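Local coordinates for protein purine nucleoside phosphorylase (Anopheles gambiae, PDB 2P4S) that catalyses the phosphorolysis of inosine, guanosine and their 2'-deoxy forms to the free purine base and a pentose 1-phosphate in the purine salvage pathway, at residues A[95-100]-A[138-143]; A[208-213]-A[271-276]. One frame throughout, in Å; residues are numbered along the deposited sequence.

Contact 1: A[95-100]-A[138-143]; sequences LQEIAT and IPHFPV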
loop_
_atom_site.group_PDB
_atom_site.type_symbol
_atom_site.label_atom_id
_atom_site.label_comp_id
_atom_site.label_asym_id
_atom_site.label_seq_id
_atom_site.Cartn_x
_atom_site.Cartn_y
_atom_site.Cartn_z
ATOM N N LEU A 95 -24.076 -15.154 -1.011
ATOM C CA LEU A 95 -23.157 -16.100 -1.659
ATOM C C LEU A 95 -23.825 -17.462 -1.812
ATOM O O LEU A 95 -23.736 -18.093 -2.869
ATOM C CB LEU A 95 -21.807 -16.188 -0.893
ATOM C CG LEU A 95 -20.986 -14.881 -0.986
ATOM C CD1 LEU A 95 -19.808 -14.822 -0.039
ATOM C CD2 LEU A 95 -20.518 -14.647 -2.424
ATOM N N GLN A 96 -24.519 -17.891 -0.759
ATOM C CA GLN A 96 -25.351 -19.086 -0.862
ATOM C C GLN A 96 -26.487 -18.946 -1.930
ATOM O O GLN A 96 -26.730 -19.904 -2.662
ATOM C CB GLN A 96 -25.824 -19.572 0.524
ATOM C CG GLN A 96 -26.511 -20.968 0.511
ATOM C CD GLN A 96 -25.544 -22.149 0.384
ATOM O OE1 GLN A 96 -25.537 -22.869 -0.624
ATOM N NE2 GLN A 96 -24.745 -22.367 1.422
ATOM N N GLU A 97 -27.116 -17.766 -2.070
ATOM C CA GLU A 97 -28.024 -17.487 -3.208
ATOM C C GLU A 97 -27.354 -17.849 -4.560
ATOM O O GLU A 97 -27.933 -18.593 -5.402
ATOM C CB GLU A 97 -28.433 -15.990 -3.302
ATOM C CG GLU A 97 -29.357 -15.346 -2.228
ATOM C CD GLU A 97 -29.536 -13.788 -2.466
ATOM O OE1 GLU A 97 -29.665 -13.360 -3.668
ATOM O OE2 GLU A 97 -29.554 -12.991 -1.469
ATOM N N ILE A 98 -26.161 -17.283 -4.783
ATOM C CA ILE A 98 -25.413 -17.509 -6.016
ATOM C C ILE A 98 -25.085 -19.003 -6.173
ATOM O O ILE A 98 -25.259 -19.583 -7.260
ATOM C CB ILE A 98 -24.095 -16.623 -6.092
ATOM C CG1 ILE A 98 -24.395 -15.153 -5.744
ATOM C CG2 ILE A 98 -23.364 -16.822 -7.432
ATOM C CD1 ILE A 98 -23.140 -14.239 -5.664
ATOM N N ALA A 99 -24.626 -19.634 -5.093
ATOM C CA ALA A 99 -24.270 -21.067 -5.170
ATOM C C ALA A 99 -25.523 -21.892 -5.576
ATOM O O ALA A 99 -25.486 -22.694 -6.522
ATOM C CB ALA A 99 -23.683 -21.572 -3.826
ATOM N N THR A 100 -26.626 -21.655 -4.843
ATOM C CA THR A 100 -27.917 -22.357 -5.044
ATOM C C THR A 100 -28.420 -22.147 -6.468
ATOM O O THR A 100 -28.809 -23.125 -7.120
ATOM C CB THR A 100 -28.971 -21.960 -3.990
ATOM O OG1 THR A 100 -28.575 -22.490 -2.717
ATOM C CG2 THR A 100 -30.332 -22.581 -4.327
ATOM N N ILE A 138 -25.509 -14.429 -14.104
ATOM C CA ILE A 138 -25.416 -14.951 -12.746
ATOM C C ILE A 138 -25.768 -13.845 -11.720
ATOM O O ILE A 138 -25.192 -12.767 -11.761
ATOM C CB ILE A 138 -24.024 -15.591 -12.434
ATOM C CG1 ILE A 138 -23.631 -16.623 -13.519
ATOM C CG2 ILE A 138 -24.041 -16.245 -11.025
ATOM C CD1 ILE A 138 -22.141 -17.032 -13.489
ATOM N N PRO A 139 -26.751 -14.092 -10.839
ATOM C CA PRO A 139 -27.077 -13.064 -9.856
ATOM C C PRO A 139 -25.851 -12.552 -9.110
ATOM O O PRO A 139 -25.045 -13.349 -8.626
ATOM C CB PRO A 139 -28.050 -13.768 -8.891
ATOM C CG PRO A 139 -28.208 -15.156 -9.389
ATOM C CD PRO A 139 -27.650 -15.245 -10.748
ATOM N N HIS A 140 -25.724 -11.221 -9.064
ATOM C CA HIS A 140 -24.673 -10.498 -8.298
ATOM C C HIS A 140 -23.265 -10.662 -8.837
ATOM O O HIS A 140 -22.310 -10.331 -8.152
ATOM C CB HIS A 140 -24.666 -10.921 -6.812
ATOM C CG HIS A 140 -25.996 -10.791 -6.157
ATOM N ND1 HIS A 140 -26.600 -9.567 -5.952
ATOM C CD2 HIS A 140 -26.860 -11.728 -5.693
ATOM C CE1 HIS A 140 -27.775 -9.754 -5.373
ATOM N NE2 HIS A 140 -27.951 -11.053 -5.197
ATOM N N PHE A 141 -23.128 -11.189 -10.041
ATOM C CA PHE A 141 -21.806 -11.450 -10.568
ATOM C C PHE A 141 -21.192 -10.220 -11.280
ATOM O O PHE A 141 -21.872 -9.540 -12.069
ATOM C CB PHE A 141 -21.849 -12.631 -11.515
ATOM C CG PHE A 141 -20.923 -13.745 -11.111
ATOM C CD1 PHE A 141 -21.113 -14.406 -9.916
ATOM C CD2 PHE A 141 -19.884 -14.139 -11.926
ATOM C CE1 PHE A 141 -20.273 -15.463 -9.530
ATOM C CE2 PHE A 141 -19.009 -15.202 -11.532
ATOM C CZ PHE A 141 -19.231 -15.854 -10.337
ATOM N N PRO A 142 -19.894 -9.957 -11.015
ATOM C CA PRO A 142 -19.168 -8.974 -11.807
ATOM C C PRO A 142 -19.014 -9.494 -13.225
ATOM O O PRO A 142 -19.240 -10.678 -13.502
ATOM C CB PRO A 142 -17.784 -8.906 -11.127
ATOM C CG PRO A 142 -17.923 -9.564 -9.808
ATOM C CD PRO A 142 -19.052 -10.563 -9.959
ATOM N N VAL A 143 -18.657 -8.612 -14.128
ATOM C CA VAL A 143 -18.369 -9.009 -15.489
ATOM C C VAL A 143 -16.892 -8.753 -15.802
ATOM O O VAL A 143 -16.273 -7.833 -15.250
ATOM C CB VAL A 143 -19.302 -8.295 -16.497
ATOM C CG1 VAL A 143 -20.836 -8.659 -16.204
ATOM C CG2 VAL A 143 -19.075 -6.791 -16.496
#
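Ile98 reaches from the helix into the bend formed by residues 138-141, and its branches divide the work. CG2, anti to the backbone N, lies 3.7 Å from CG2 of Ile138, the two isoleucines crossing at about a right angle. The same methyl stands 4.0 Å from CE1 of Phe141, whose ring it approaches at a slant, while Ile138 CD1 lies over a face of that ring. The other branch runs extended past the turn's backbone: CG1 of Ile98 is 3.5 Å from the carbonyl O of Pro139, and its CD1 ends 3.8 Å from CB of His140. The extended Glu97 side chain brings OE1 3.3 Å from NE2 of His140, with an N-H...O angle of 148°. OE1 lies in the ring plane of His140, while the donor meets it from above the carboxylate plane, 39° out of it. Carboxylate and ring planes are 68° apart. Tyr90 OH is hydrogen-bonded to the carbonyl O of His140. Phe141 lies beside Phe170, a phosphate-site residue, which places the turn between helix 92-105 and the neighbourhood of that site. The loop itself makes a type II beta turn, closed by Phe141 N to Ile138 O at 3.1 Å, with His140 at its third position in a left-handed backbone conformation; the whole is a helix packed against a turn, in the connection between strands 130-134 and 152-158.

Contact 2: A[208-213]-A[271-276]; sequences KYRVGD and ELREGV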
loop_
_atom_site.group_PDB
_atom_site.type_symbol
_atom_site.label_atom_id
_atom_site.label_comp_id
_atom_site.label_asym_id
_atom_site.label_seq_id
_atom_site.Cartn_x
_atom_site.Cartn_y
_atom_site.Cartn_z
ATOM N N LYS A 208 16.452 -15.516 -15.503
ATOM C CA LYS A 208 16.726 -16.855 -16.040
ATOM C C LYS A 208 15.489 -17.474 -16.629
ATOM O O LYS A 208 15.602 -18.427 -17.403
ATOM C CB LYS A 208 17.426 -17.745 -15.002
ATOM C CG LYS A 208 18.765 -17.043 -14.671
ATOM C CD LYS A 208 19.881 -17.942 -14.200
ATOM C CE LYS A 208 20.003 -18.029 -12.663
ATOM N NZ LYS A 208 21.321 -18.688 -12.307
ATOM N N TYR A 209 14.325 -16.894 -16.305
ATOM C CA TYR A 209 13.055 -17.311 -16.927
ATOM C C TYR A 209 13.023 -16.952 -18.421
ATOM O O TYR A 209 13.740 -16.069 -18.872
ATOM C CB TYR A 209 11.858 -16.694 -16.209
ATOM C CG TYR A 209 11.633 -17.168 -14.802
ATOM C CD1 TYR A 209 12.578 -17.978 -14.124
ATOM C CD2 TYR A 209 10.462 -16.785 -14.108
ATOM C CE1 TYR A 209 12.351 -18.393 -12.801
ATOM C CE2 TYR A 209 10.225 -17.202 -12.836
ATOM C CZ TYR A 209 11.165 -17.995 -12.174
ATOM O OH TYR A 209 10.894 -18.365 -10.892
ATOM N N ARG A 210 12.194 -17.669 -19.176
ATOM C CA ARG A 210 11.976 -17.430 -20.592
ATOM C C ARG A 210 10.466 -17.283 -20.862
ATOM O O ARG A 210 9.630 -17.890 -20.178
ATOM C CB ARG A 210 12.566 -18.589 -21.437
ATOM C CG ARG A 210 14.097 -18.694 -21.329
ATOM C CD ARG A 210 14.611 -19.961 -22.032
ATOM N NE ARG A 210 16.065 -20.169 -21.888
ATOM C CZ ARG A 210 16.984 -19.509 -22.600
ATOM N NH1 ARG A 210 16.606 -18.590 -23.500
ATOM N NH2 ARG A 210 18.286 -19.753 -22.415
ATOM N N VAL A 211 10.121 -16.484 -21.864
ATOM C CA VAL A 211 8.730 -16.330 -22.273
ATOM C C VAL A 211 8.187 -17.705 -22.625
ATOM O O VAL A 211 8.838 -18.465 -23.369
ATOM C CB VAL A 211 8.607 -15.382 -23.523
ATOM C CG1 VAL A 211 7.203 -15.476 -24.153
ATOM C CG2 VAL A 211 8.974 -13.922 -23.138
ATOM N N GLY A 212 6.998 -18.032 -22.118
ATOM C CA GLY A 212 6.436 -19.349 -22.382
ATOM C C GLY A 212 6.694 -20.349 -21.255
ATOM O O GLY A 212 6.089 -21.411 -21.237
ATOM N N ASP A 213 7.580 -20.028 -20.311
ATOM C CA ASP A 213 7.771 -20.880 -19.131
ATOM C C ASP A 213 6.527 -20.818 -18.289
ATOM O O ASP A 213 5.790 -19.801 -18.292
ATOM C CB ASP A 213 8.948 -20.358 -18.257
ATOM C CG ASP A 213 10.345 -20.617 -18.881
ATOM O OD1 ASP A 213 10.458 -21.246 -19.967
ATOM O OD2 ASP A 213 11.350 -20.159 -18.290
ATOM N N GLU A 271 11.018 -25.836 -19.244
ATOM C CA GLU A 271 10.167 -24.675 -19.323
ATOM C C GLU A 271 9.358 -24.579 -18.043
ATOM O O GLU A 271 8.421 -23.833 -17.987
ATOM C CB GLU A 271 9.219 -24.782 -20.530
ATOM C CG GLU A 271 9.909 -24.655 -21.912
ATOM C CD GLU A 271 10.650 -25.940 -22.368
ATOM O OE1 GLU A 271 10.083 -27.069 -22.293
ATOM O OE2 GLU A 271 11.821 -25.810 -22.803
ATOM N N LEU A 272 9.709 -25.364 -17.027
ATOM C CA LEU A 272 9.049 -25.292 -15.747
ATOM C C LEU A 272 9.940 -24.600 -14.701
ATOM O O LEU A 272 11.069 -24.996 -14.491
ATOM C CB LEU A 272 8.636 -26.679 -15.234
ATOM C CG LEU A 272 7.641 -26.639 -14.066
ATOM C CD1 LEU A 272 6.217 -26.337 -14.616
ATOM C CD2 LEU A 272 7.663 -27.908 -13.248
ATOM N N ARG A 273 9.393 -23.577 -14.036
ATOM C CA ARG A 273 10.089 -22.887 -12.992
ATOM C C ARG A 273 9.254 -23.036 -11.728
ATOM O O ARG A 273 8.111 -23.545 -11.761
ATOM C CB ARG A 273 10.235 -21.373 -13.329
ATOM C CG ARG A 273 10.778 -21.058 -14.708
ATOM C CD ARG A 273 12.295 -21.369 -14.771
ATOM N NE ARG A 273 12.790 -21.233 -16.137
ATOM C CZ ARG A 273 14.078 -21.344 -16.477
ATOM N NH1 ARG A 273 15.027 -21.569 -15.546
ATOM N NH2 ARG A 273 14.410 -21.209 -17.748
ATOM N N GLU A 274 9.786 -22.492 -10.655
ATOM C CA GLU A 274 9.090 -22.449 -9.381
ATOM C C GLU A 274 9.573 -21.222 -8.615
ATOM O O GLU A 274 10.768 -21.065 -8.414
ATOM C CB GLU A 274 9.403 -23.673 -8.573
ATOM C CG GLU A 274 8.550 -23.737 -7.322
ATOM C CD GLU A 274 8.861 -24.952 -6.447
ATOM O OE1 GLU A 274 10.055 -25.358 -6.337
ATOM O OE2 GLU A 274 7.885 -25.497 -5.873
ATOM N N GLY A 275 8.664 -20.362 -8.166
ATOM C CA GLY A 275 9.132 -19.192 -7.440
ATOM C C GLY A 275 8.011 -18.357 -6.903
ATOM O O GLY A 275 6.933 -18.867 -6.628
ATOM N N VAL A 276 8.321 -17.080 -6.668
ATOM C CA VAL A 276 7.511 -16.197 -5.845
ATOM C C VAL A 276 6.769 -15.217 -6.745
ATOM O O VAL A 276 7.382 -14.547 -7.609
ATOM C CB VAL A 276 8.403 -15.483 -4.744
ATOM C CG1 VAL A 276 7.596 -14.444 -3.903
ATOM C CG2 VAL A 276 9.183 -16.551 -3.814
HETATM O O HOH W 1 12.760 -19.489 -9.428
HETATM O O HOH W 2 12.992 -22.328 -20.410
#
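Arg273 lays its aliphatic chain along Tyr209 and turns its charged end to Asp213. CG sits 3.7 Å from the centroid of the Tyr209 ring and 18° off the ring normal, a CH-pi contact over the face. The bend at chi2 (-73°) carries NE to Asp213 OD2 at 2.8 Å, a salt bridge with an N-H...O angle of 158°; NH2 adds a weak bond to the same oxygen. OD2 also accepts from the backbone N of Arg210, at 2.8 Å. This donor and NE reach it from opposite faces of the carboxylate, each well out of its plane. Water 2 serves the other oxygen, donating to Asp213 OD1 and weakly accepting from Arg273 NH2. Lys208 O lies 3.0 Å from Arg273 NH2, over a face of the guanidinium, where the angle is too poor for a hydrogen bond. At the far end of Tyr209, water 1, in the ring plane, is 2.6 Å from OH and donates to Glu274 O, bridging a pair that does not bond directly. The carboxylate of Glu274 turns elsewhere, to Lys260. The backbone bond from Asp213 N to Arg210 O closes the type II turn, and the Asp213 side chain adds a second link to Arg210 N while binding Arg273 of the neighbouring strand. With Arg210 NE only 4.6 Å from Arg273 NH2, the aspartate probably offsets the cations' repulsion and remains ionised.

In the fold
The two contacts lie on opposite sides of the chain's centre, their own centres about 35 Å apart, and share no helix or strand. Both are partly buried and each involves a type II beta turn, but the elements differ: contact 1 sets a loop against helix 92-105, whereas contact 2 ties the loop leading into strand 214-221 to strand 272-279, its parallel partner in the sheet. Contact 1 has a buried isoleucine centre and one long polar bond at an exposed edge. Contact 2 is instead built on charge, with a buried aspartate holding a partly exposed arginine, assisted by one water, while a second joins Tyr209 to the strand backbone; more surface is covered (356 against 231 Å²).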